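Long-range contacts in L-lysine 6-oxidase (Marinomonas mediterranea, PDB 3WEU), which oxidises the epsilon-amino group of L-lysine with a cysteine tryptophylquinone cofactor, releasing ammonium and the hydrogen peroxide that makes it antibacterial: residues Pro253-Ile258 with Ile306-Trp311; Ala630-Arg635 with Pro643-Thr648. All coordinates share one frame; numbering follows the deposited sequence. Where two conformers were deposited one is given.

Contact 1 of 2, residues Pro253-Ile258 with Ile306-Trp311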
ATOM      1  N   PRO A 253      11.837  20.857 -27.670  1.00 13.04           N
ATOM      2  CA  PRO A 253      13.021  20.645 -28.507  1.00 12.85           C
ATOM      3  C   PRO A 253      13.752  21.911 -28.911  1.00 14.52           C
ATOM      4  O   PRO A 253      14.968  21.840 -29.142  1.00 14.57           O
ATOM      5  CB  PRO A 253      12.450  19.903 -29.721  1.00 12.85           C
ATOM      6  CG  PRO A 253      10.993  20.201 -29.692  1.00 13.48           C
ATOM      7  CD  PRO A 253      10.633  20.280 -28.281  1.00 13.29           C
ATOM      8  N   GLU A 254      13.077  23.068 -28.939  1.00 14.95           N
ATOM      9  CA  GLU A 254      13.774  24.301 -29.280  1.00 13.15           C
ATOM     10  C   GLU A 254      14.598  24.875 -28.138  1.00 14.41           C
ATOM     11  O   GLU A 254      15.317  25.850 -28.355  1.00 14.29           O
ATOM     12  CB  GLU A 254      12.784  25.331 -29.721  1.00 13.32           C
ATOM     13  CG  GLU A 254      12.095  24.925 -30.997  1.00 14.11           C
ATOM     14  CD  GLU A 254      10.766  25.639 -31.269  1.00 14.22           C
ATOM     15  OE1 GLU A 254      10.580  26.229 -32.377  1.00 15.01           O
ATOM     16  OE2 GLU A 254       9.860  25.580 -30.395  1.00 14.26           O
ATOM     17  N   ILE A 255      14.455  24.348 -26.934  1.00 12.70           N
ATOM     18  CA  ILE A 255      15.164  24.857 -25.764  1.00 12.42           C
ATOM     19  C   ILE A 255      16.363  23.941 -25.505  1.00 14.10           C
ATOM     20  O   ILE A 255      16.221  22.733 -25.399  1.00 14.29           O
ATOM     21  CB  ILE A 255      14.237  24.893 -24.539  1.00 14.18           C
ATOM     22  CG1 ILE A 255      13.014  25.771 -24.902  1.00 14.49           C
ATOM     23  CG2 ILE A 255      14.974  25.422 -23.317  1.00 13.27           C
ATOM     24  CD1 ILE A 255      12.035  26.082 -23.858  1.00 18.48           C
ATOM     25  N   VAL A 256      17.550  24.544 -25.495  1.00 11.90           N
ATOM     26  CA  VAL A 256      18.809  23.817 -25.435  1.00 12.65           C
ATOM     27  C   VAL A 256      19.405  23.876 -24.019  1.00 12.89           C
ATOM     28  O   VAL A 256      19.378  24.926 -23.375  1.00 13.15           O
ATOM     29  CB  VAL A 256      19.759  24.510 -26.426  1.00 12.36           C
ATOM     30  CG1 VAL A 256      21.126  23.854 -26.474  1.00 12.63           C
ATOM     31  CG2 VAL A 256      19.155  24.526 -27.829  1.00 13.25           C
ATOM     32  N   ASN A 257      19.953  22.759 -23.575  1.00 12.67           N
ATOM     33  CA  ASN A 257      20.654  22.658 -22.308  1.00 13.22           C
ATOM     34  C   ASN A 257      21.935  23.481 -22.329  1.00 13.65           C
ATOM     35  O   ASN A 257      22.676  23.495 -23.303  1.00 12.12           O
ATOM     36  CB  ASN A 257      20.937  21.185 -21.980  1.00 13.79           C
ATOM     37  CG  ASN A 257      19.644  20.386 -21.765  1.00 14.17           C
ATOM     38  OD1 ASN A 257      19.078  20.430 -20.687  1.00 13.44           O
ATOM     39  ND2 ASN A 257      19.144  19.723 -22.808  1.00 13.28           N
ATOM     40  N   ILE A 258      22.178  24.196 -21.228  1.00 13.59           N
ATOM     41  CA  ILE A 258      23.384  24.944 -21.076  1.00 12.77           C
ATOM     42  C   ILE A 258      24.639  24.124 -21.381  1.00 13.16           C
ATOM     43  O   ILE A 258      25.506  24.586 -22.144  1.00 13.27           O
ATOM     44  CB  ILE A 258      23.462  25.617 -19.706  1.00 11.94           C
ATOM     45  CG1 ILE A 258      22.458  26.789 -19.625  1.00 12.35           C
ATOM     46  CG2 ILE A 258      24.904  26.159 -19.462  1.00 13.58           C
ATOM     47  CD1 ILE A 258      22.126  27.224 -18.183  1.00 13.13           C
ATOM     48  N   ILE A 306      21.088  30.104 -21.690  1.00 12.20           N
ATOM     49  CA  ILE A 306      20.691  30.629 -20.412  1.00 11.91           C
ATOM     50  C   ILE A 306      19.371  31.426 -20.599  1.00 13.54           C
ATOM     51  O   ILE A 306      18.409  31.262 -19.828  1.00 13.67           O
ATOM     52  CB  ILE A 306      21.744  31.555 -19.809  1.00 11.84           C
ATOM     53  CG1 ILE A 306      22.967  30.761 -19.341  1.00 12.29           C
ATOM     54  CG2 ILE A 306      21.165  32.222 -18.614  1.00 11.72           C
ATOM     55  CD1 ILE A 306      24.155  31.645 -19.086  1.00 12.99           C
ATOM     56  N   SER A 307      19.307  32.197 -21.674  1.00 14.38           N
ATOM     57  CA  SER A 307      18.147  33.085 -21.948  1.00 13.85           C
ATOM     58  C   SER A 307      16.844  32.375 -22.244  1.00 13.57           C
ATOM     59  O   SER A 307      15.835  33.017 -22.252  1.00 17.21           O
ATOM     60  CB  SER A 307      18.427  34.014 -23.136  1.00 13.34           C
ATOM     61  OG  SER A 307      18.275  33.365 -24.371  1.00 14.47           O
ATOM     62  N   GLN A 308      16.888  31.069 -22.558  0.50 12.83           N
ATOM     63  CA  GLN A 308      15.709  30.270 -22.892  0.50 11.99           C
ATOM     64  C   GLN A 308      15.077  29.599 -21.674  0.50 12.27           C
ATOM     65  O   GLN A 308      13.919  29.249 -21.725  0.50 11.63           O
ATOM     66  CB  GLN A 308      16.057  29.157 -23.897  0.50 11.23           C
ATOM     67  CG  GLN A 308      16.474  29.596 -25.290  0.50  9.94           C
ATOM     68  CD  GLN A 308      16.694  28.369 -26.219  0.50  9.60           C
ATOM     69  OE1 GLN A 308      17.651  27.485 -26.032  0.50  6.45           O
ATOM     70  NE2 GLN A 308      15.845  28.348 -27.294  0.50  7.55           N
ATOM     71  N   TYR A 309      15.842  29.383 -20.590  1.00 12.68           N
ATOM     72  CA  TYR A 309      15.343  28.589 -19.453  1.00 12.08           C
ATOM     73  C   TYR A 309      14.052  29.165 -18.851  1.00 12.47           C
ATOM     74  O   TYR A 309      13.218  28.444 -18.288  1.00 11.41           O
ATOM     75  CB  TYR A 309      16.420  28.420 -18.371  1.00 12.22           C
ATOM     76  CG  TYR A 309      17.369  27.286 -18.602  1.00 12.06           C
ATOM     77  CD1 TYR A 309      17.832  26.962 -19.865  1.00 13.86           C
ATOM     78  CD2 TYR A 309      17.825  26.491 -17.542  1.00 13.03           C
ATOM     79  CE1 TYR A 309      18.712  25.945 -20.052  1.00 12.91           C
ATOM     80  CE2 TYR A 309      18.726  25.469 -17.737  1.00 13.31           C
ATOM     81  CZ  TYR A 309      19.166  25.203 -18.986  1.00 14.72           C
ATOM     82  OH  TYR A 309      20.059  24.170 -19.167  1.00 14.57           O
ATOM     83  N   GLN A 310      13.877  30.485 -18.982  1.00 13.00           N
ATOM     84  CA  GLN A 310      12.662  31.140 -18.453  1.00 12.49           C
ATOM     85  C   GLN A 310      11.328  30.578 -18.958  1.00 11.96           C
ATOM     86  O   GLN A 310      10.288  30.815 -18.308  1.00 12.72           O
ATOM     87  CB  GLN A 310      12.750  32.645 -18.774  1.00 13.32           C
ATOM     88  CG  GLN A 310      12.706  32.933 -20.290  1.00 14.23           C
ATOM     89  CD  GLN A 310      12.748  34.428 -20.572  1.00 16.90           C
ATOM     90  OE1 GLN A 310      11.774  35.142 -20.347  1.00 17.06           O
ATOM     91  NE2 GLN A 310      13.854  34.903 -21.129  1.00 16.43           N
ATOM     92  N   TRP A 311      11.336  29.879 -20.102  1.00 11.74           N
ATOM     93  CA  TRP A 311      10.088  29.359 -20.650  1.00 12.02           C
ATOM     94  C   TRP A 311       9.634  28.065 -19.964  1.00 12.59           C
ATOM     95  O   TRP A 311       8.533  27.609 -20.209  1.00 12.83           O
ATOM     96  CB  TRP A 311      10.219  29.099 -22.118  1.00 11.77           C
ATOM     97  CG  TRP A 311      10.535  30.377 -22.892  1.00 11.67           C
ATOM     98  CD1 TRP A 311      11.721  30.691 -23.504  1.00 12.08           C
ATOM     99  CD2 TRP A 311       9.639  31.439 -23.164  1.00 11.41           C
ATOM    100  NE1 TRP A 311      11.608  31.936 -24.093  1.00 12.38           N
ATOM    101  CE2 TRP A 311      10.340  32.410 -23.928  1.00 12.90           C
ATOM    102  CE3 TRP A 311       8.297  31.678 -22.858  1.00 12.16           C
ATOM    103  CZ2 TRP A 311       9.724  33.587 -24.412  1.00 12.06           C
ATOM    104  CZ3 TRP A 311       7.712  32.846 -23.314  1.00 11.95           C
ATOM    105  CH2 TRP A 311       8.439  33.783 -24.104  1.00 11.66           C
TER

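Contact 2 of 2, residues Ala630-Arg635 with Pro643-Thr648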
ATOM      1  N   ALA A 630       2.389  18.150 -22.420  1.00 14.68           N
ATOM      2  CA  ALA A 630       2.512  19.091 -23.497  1.00 13.45           C
ATOM      3  C   ALA A 630       3.911  19.099 -24.096  1.00 13.93           C
ATOM      4  O   ALA A 630       4.909  18.777 -23.430  1.00 13.09           O
ATOM      5  CB  ALA A 630       2.236  20.478 -22.974  1.00 13.68           C
ATOM      6  N   PHE A 631       3.981  19.590 -25.316  1.00 13.11           N
ATOM      7  CA  PHE A 631       5.243  19.988 -25.909  1.00 13.28           C
ATOM      8  C   PHE A 631       5.312  21.490 -25.841  1.00 14.03           C
ATOM      9  O   PHE A 631       4.388  22.213 -26.318  1.00 15.03           O
ATOM     10  CB  PHE A 631       5.300  19.567 -27.368  1.00 13.49           C
ATOM     11  CG  PHE A 631       5.561  18.108 -27.536  1.00 13.25           C
ATOM     12  CD1 PHE A 631       4.550  17.183 -27.307  1.00 14.42           C
ATOM     13  CD2 PHE A 631       6.855  17.642 -27.752  1.00 12.24           C
ATOM     14  CE1 PHE A 631       4.813  15.813 -27.370  1.00 14.62           C
ATOM     15  CE2 PHE A 631       7.130  16.271 -27.834  1.00 12.17           C
ATOM     16  CZ  PHE A 631       6.088  15.358 -27.655  1.00 13.55           C
ATOM     17  N   ILE A 632       6.394  21.961 -25.282  1.00 13.56           N
ATOM     18  CA  ILE A 632       6.637  23.415 -25.133  1.00 14.30           C
ATOM     19  C   ILE A 632       7.303  23.884 -26.413  1.00 15.77           C
ATOM     20  O   ILE A 632       8.356  23.399 -26.782  1.00 15.83           O
ATOM     21  CB  ILE A 632       7.529  23.735 -23.914  1.00 14.02           C
ATOM     22  CG1 ILE A 632       7.049  22.992 -22.684  1.00 13.24           C
ATOM     23  CG2 ILE A 632       7.608  25.234 -23.665  1.00 14.48           C
ATOM     24  CD1 ILE A 632       5.572  23.184 -22.306  1.00 14.04           C
ATOM     25  N   ARG A 633       6.669  24.840 -27.095  1.00 15.49           N
ATOM     26  CA  ARG A 633       7.139  25.270 -28.372  1.00 15.12           C
ATOM     27  C   ARG A 633       6.881  26.746 -28.692  1.00 13.68           C
ATOM     28  O   ARG A 633       5.975  27.377 -28.103  1.00 12.26           O
ATOM     29  CB  ARG A 633       6.553  24.344 -29.396  1.00 18.85           C
ATOM     30  CG  ARG A 633       5.703  24.890 -30.462  1.00 21.68           C
ATOM     31  CD  ARG A 633       5.213  23.808 -31.397  1.00 20.78           C
ATOM     32  NE  ARG A 633       5.871  23.855 -32.642  1.00 20.45           N
ATOM     33  CZ  ARG A 633       5.584  23.027 -33.647  1.00 20.31           C
ATOM     34  NH1 ARG A 633       4.676  22.061 -33.506  1.00 19.59           N
ATOM     35  NH2 ARG A 633       6.167  23.169 -34.797  1.00 20.21           N
ATOM     36  N   ASP A 634       7.738  27.289 -29.565  1.00 12.06           N
ATOM     37  CA  ASP A 634       7.702  28.662 -29.895  1.00 12.42           C
ATOM     38  C   ASP A 634       6.538  28.926 -30.876  1.00 12.82           C
ATOM     39  O   ASP A 634       6.571  28.469 -32.036  1.00 14.79           O
ATOM     40  CB  ASP A 634       9.034  29.134 -30.460  1.00 13.68           C
ATOM     41  CG  ASP A 634       9.075  30.604 -30.763  1.00 14.14           C
ATOM     42  OD1 ASP A 634       8.142  31.348 -30.455  1.00 13.60           O
ATOM     43  OD2 ASP A 634      10.095  31.022 -31.406  1.00 15.01           O
ATOM     44  N   ARG A 635       5.532  29.619 -30.380  0.50 13.88           N
ATOM     45  CA  ARG A 635       4.340  29.998 -31.142  0.50 15.11           C
ATOM     46  C   ARG A 635       4.606  31.155 -32.131  0.50 15.19           C
ATOM     47  O   ARG A 635       3.758  31.474 -32.986  0.50 14.80           O
ATOM     48  CB  ARG A 635       3.276  30.418 -30.151  0.50 17.44           C
ATOM     49  CG  ARG A 635       2.720  29.276 -29.330  0.50 20.01           C
ATOM     50  CD  ARG A 635       1.673  28.513 -30.141  0.50 22.64           C
ATOM     51  NE  ARG A 635       0.692  27.957 -29.249  0.50 28.70           N
ATOM     52  CZ  ARG A 635      -0.599  28.223 -29.215  0.50 31.35           C
ATOM     53  NH1 ARG A 635      -1.192  29.027 -30.078  0.50 33.94           N
ATOM     54  NH2 ARG A 635      -1.321  27.624 -28.305  0.50 35.04           N
ATOM     55  N   PRO A 643      10.630  35.214 -29.304  1.00 15.29           N
ATOM     56  CA  PRO A 643      10.043  33.926 -29.006  1.00 13.48           C
ATOM     57  C   PRO A 643       8.847  34.044 -28.114  1.00 13.13           C
ATOM     58  O   PRO A 643       8.734  34.975 -27.330  1.00 14.27           O
ATOM     59  CB  PRO A 643      11.157  33.199 -28.251  1.00 14.56           C
ATOM     60  CG  PRO A 643      11.973  34.293 -27.657  1.00 15.76           C
ATOM     61  CD  PRO A 643      11.993  35.321 -28.730  1.00 16.14           C
ATOM     62  N   PHE A 644       7.926  33.069 -28.230  1.00 13.10           N
ATOM     63  CA  PHE A 644       6.816  33.001 -27.307  1.00 12.35           C
ATOM     64  C   PHE A 644       6.494  31.536 -27.109  1.00 12.30           C
ATOM     65  O   PHE A 644       5.818  30.927 -27.959  1.00 12.57           O
ATOM     66  CB  PHE A 644       5.597  33.794 -27.884  1.00 13.35           C
ATOM     67  CG  PHE A 644       4.338  33.676 -27.035  1.00 12.16           C
ATOM     68  CD1 PHE A 644       4.377  33.861 -25.669  1.00 14.24           C
ATOM     69  CD2 PHE A 644       3.098  33.463 -27.635  1.00 13.11           C
ATOM     70  CE1 PHE A 644       3.183  33.772 -24.886  1.00 14.44           C
ATOM     71  CE2 PHE A 644       1.924  33.376 -26.856  1.00 13.51           C
ATOM     72  CZ  PHE A 644       1.974  33.528 -25.528  1.00 12.39           C
ATOM     73  N   PHE A 645       7.037  30.913 -26.043  1.00 11.81           N
ATOM     74  CA  PHE A 645       6.880  29.494 -25.865  1.00 11.31           C
ATOM     75  C   PHE A 645       5.716  29.191 -24.939  1.00 11.92           C
ATOM     76  O   PHE A 645       5.607  29.748 -23.817  1.00 12.63           O
ATOM     77  CB  PHE A 645       8.119  28.898 -25.193  1.00 12.20           C
ATOM     78  CG  PHE A 645       9.297  28.695 -26.081  1.00 12.93           C
ATOM     79  CD1 PHE A 645      10.170  29.711 -26.381  1.00 13.01           C
ATOM     80  CD2 PHE A 645       9.521  27.455 -26.636  1.00 13.84           C
ATOM     81  CE1 PHE A 645      11.280  29.474 -27.211  1.00 14.27           C
ATOM     82  CE2 PHE A 645      10.619  27.209 -27.433  1.00 13.06           C
ATOM     83  CZ  PHE A 645      11.514  28.210 -27.687  1.00 14.77           C
ATOM     84  N   THR A 646       4.850  28.319 -25.362  1.00 11.12           N
ATOM     85  CA  THR A 646       3.802  27.841 -24.540  1.00 11.29           C
ATOM     86  C   THR A 646       3.647  26.339 -24.684  1.00 11.46           C
ATOM     87  O   THR A 646       4.173  25.684 -25.620  1.00 11.75           O
ATOM     88  CB  THR A 646       2.382  28.423 -24.920  1.00 11.72           C
ATOM     89  OG1 THR A 646       1.942  27.857 -26.143  1.00 13.34           O
ATOM     90  CG2 THR A 646       2.394  29.926 -25.109  1.00 12.45           C
ATOM     91  N   GLU A 647       2.840  25.776 -23.777  1.00 12.24           N
ATOM     92  CA  GLU A 647       2.347  24.410 -23.943  1.00 12.18           C
ATOM     93  C   GLU A 647       1.593  24.330 -25.269  1.00 13.49           C
ATOM     94  O   GLU A 647       0.854  25.256 -25.648  1.00 13.58           O
ATOM     95  CB  GLU A 647       1.277  24.068 -22.867  1.00 13.33           C
ATOM     96  CG  GLU A 647       1.895  23.742 -21.521  1.00 13.96           C
ATOM     97  CD  GLU A 647       0.934  23.162 -20.531  1.00 15.82           C
ATOM     98  OE1 GLU A 647      -0.242  23.531 -20.594  1.00 16.21           O
ATOM     99  OE2 GLU A 647       1.382  22.332 -19.736  1.00 15.30           O
ATOM    100  N   THR A 648       1.742  23.202 -25.938  1.00 14.20           N
ATOM    101  CA  THR A 648       0.914  22.819 -27.097  1.00 14.49           C
ATOM    102  C   THR A 648       0.634  21.299 -26.925  1.00 13.67           C
ATOM    103  O   THR A 648       1.486  20.563 -26.355  1.00 13.06           O
ATOM    104  CB  THR A 648       1.673  23.061 -28.450  1.00 15.37           C
ATOM    105  OG1 THR A 648       2.883  22.288 -28.515  1.00 14.60           O
ATOM    106  CG2 THR A 648       2.050  24.567 -28.642  1.00 17.20           C
TER
HETATM  107  O   HOH W   1       1.987  19.672 -19.861  1.00 13.88           O
HETATM  108  O   HOH W   2       2.930  21.527 -31.234  1.00 16.05           O

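Contact 1 of 2, residues Pro253-Ile258 with Ile306-Trp311
The C-terminal part of helix 295-308 and the segment running on to Trp311 receive the loop that leads from strand 237-247 to helix 261-272. Gln308 and Tyr309 reach the backbone of Glu254, Val256 and Ile258. Gln308 points at the loop and, in one of its two conformers, uses both ends of its amide. CD lies anti to CA (chi2 -176°), which extends the chain toward the loop. Gln308 NE2 donates to Glu254 O at 2.8 Å, bent to 140° at the hydrogen. Gln308 OE1 accepts from Val256 N at 3.0 Å. That bond is straighter, and the N-H comes from above the plane of the Gln308 carbonyl. The two bonds straddle Ile255.

Tyr309 OH accepts from Ile258 N at 3.0 Å in a nearly straight bond. Val256 O lies at the edge of the ring, in its plane, 3.5 Å from Tyr309 CE1. Ile258 CD1 sits over one face, 4.0 Å from the Tyr309 ring centroid and shifted toward the rim. Ile258 CD1 also touches Ile306 CG1 at 3.8 Å. Ile255 CD1 packs on Trp311 CB, and Ile255 CG2 meets Gln308 CB. Around the contact, Asn257 ND2 bonds Gln584 OE1, and Ile258 O accepts from Arg305 and Gln409. Pro583 touches Asn257 and Tyr309, close in sequence to the quinone residue Trp581.

Three polar groups of a loop without regular structure are satisfied by two side chains, Gln308 in that conformer. The bonds are consistent with a defined loop path from Glu254 to Ile258, with Ile255 and Ile258 packed beside them.

Contact 2 of 2, residues Ala630-Arg635 with Pro643-Thr648
Strands 631-634 and 645-648 form an antiparallel beta hairpin. Its backbone bonds join the hydrogen-bonded pairs Phe631 with Thr648 and Arg633 with Thr646. Beyond the last pair, Arg635 N donates to Phe644 O at 2.8 Å.

Side chains add polar bonds. Thr648 OG1 donates to Phe631 O at 2.7 Å. OG1 stands between the backbone N and carbonyl carbon (chi1 60°), and Thr648 N reaches the same oxygen from the opposite face of its plane. Phe644 N meets Asp634 OD1 at 2.8 Å from above the carboxylate plane. Asn636 N also donates to this oxygen.

Waters bridge Ala630 N to Glu647 OE2 and Arg633 NH1 to Thr648 OG1. Glu647 OE1 forms a salt bridge with Arg614, and Arg633 also bonds the carbonyls of Val46 and Val47.

Apolar contacts lie on the face of Ile632, Asp634, Phe645 and Glu647. Asp634 CB stands over the centre of the Phe645 ring, 3.9 Å from its centroid. Ile632 CD1 rests on Glu647 CG at 3.8 Å.

Two donors grip Phe631 O, and Asp634 OD1 ties the end of strand 631-634 to Phe644, just before strand 645-648, so side chains reinforce both ends of the ladder.

In the fold
Contact 1 closes before contact 2 opens along the chain, and their centres lie 12 Å apart. They touch directly. Glu254 OE2 accepts a probable hydrogen bond from Asp634 N, so the 253-258 loop bonds to strand 631-634 on the edge away from strand 645-648. Trp311, of segment 306-311, meets the Phe645 ring with the planes at about 45°. Glu254 and Ile255 also pack on Phe645. That ring therefore joins both segments of contact 1 to the hairpin. Together the two contacts join the loop after strand 237-247 of the large mixed sheet, helix 295-308 and the late hairpin into one packed region, so parts far apart in sequence meet.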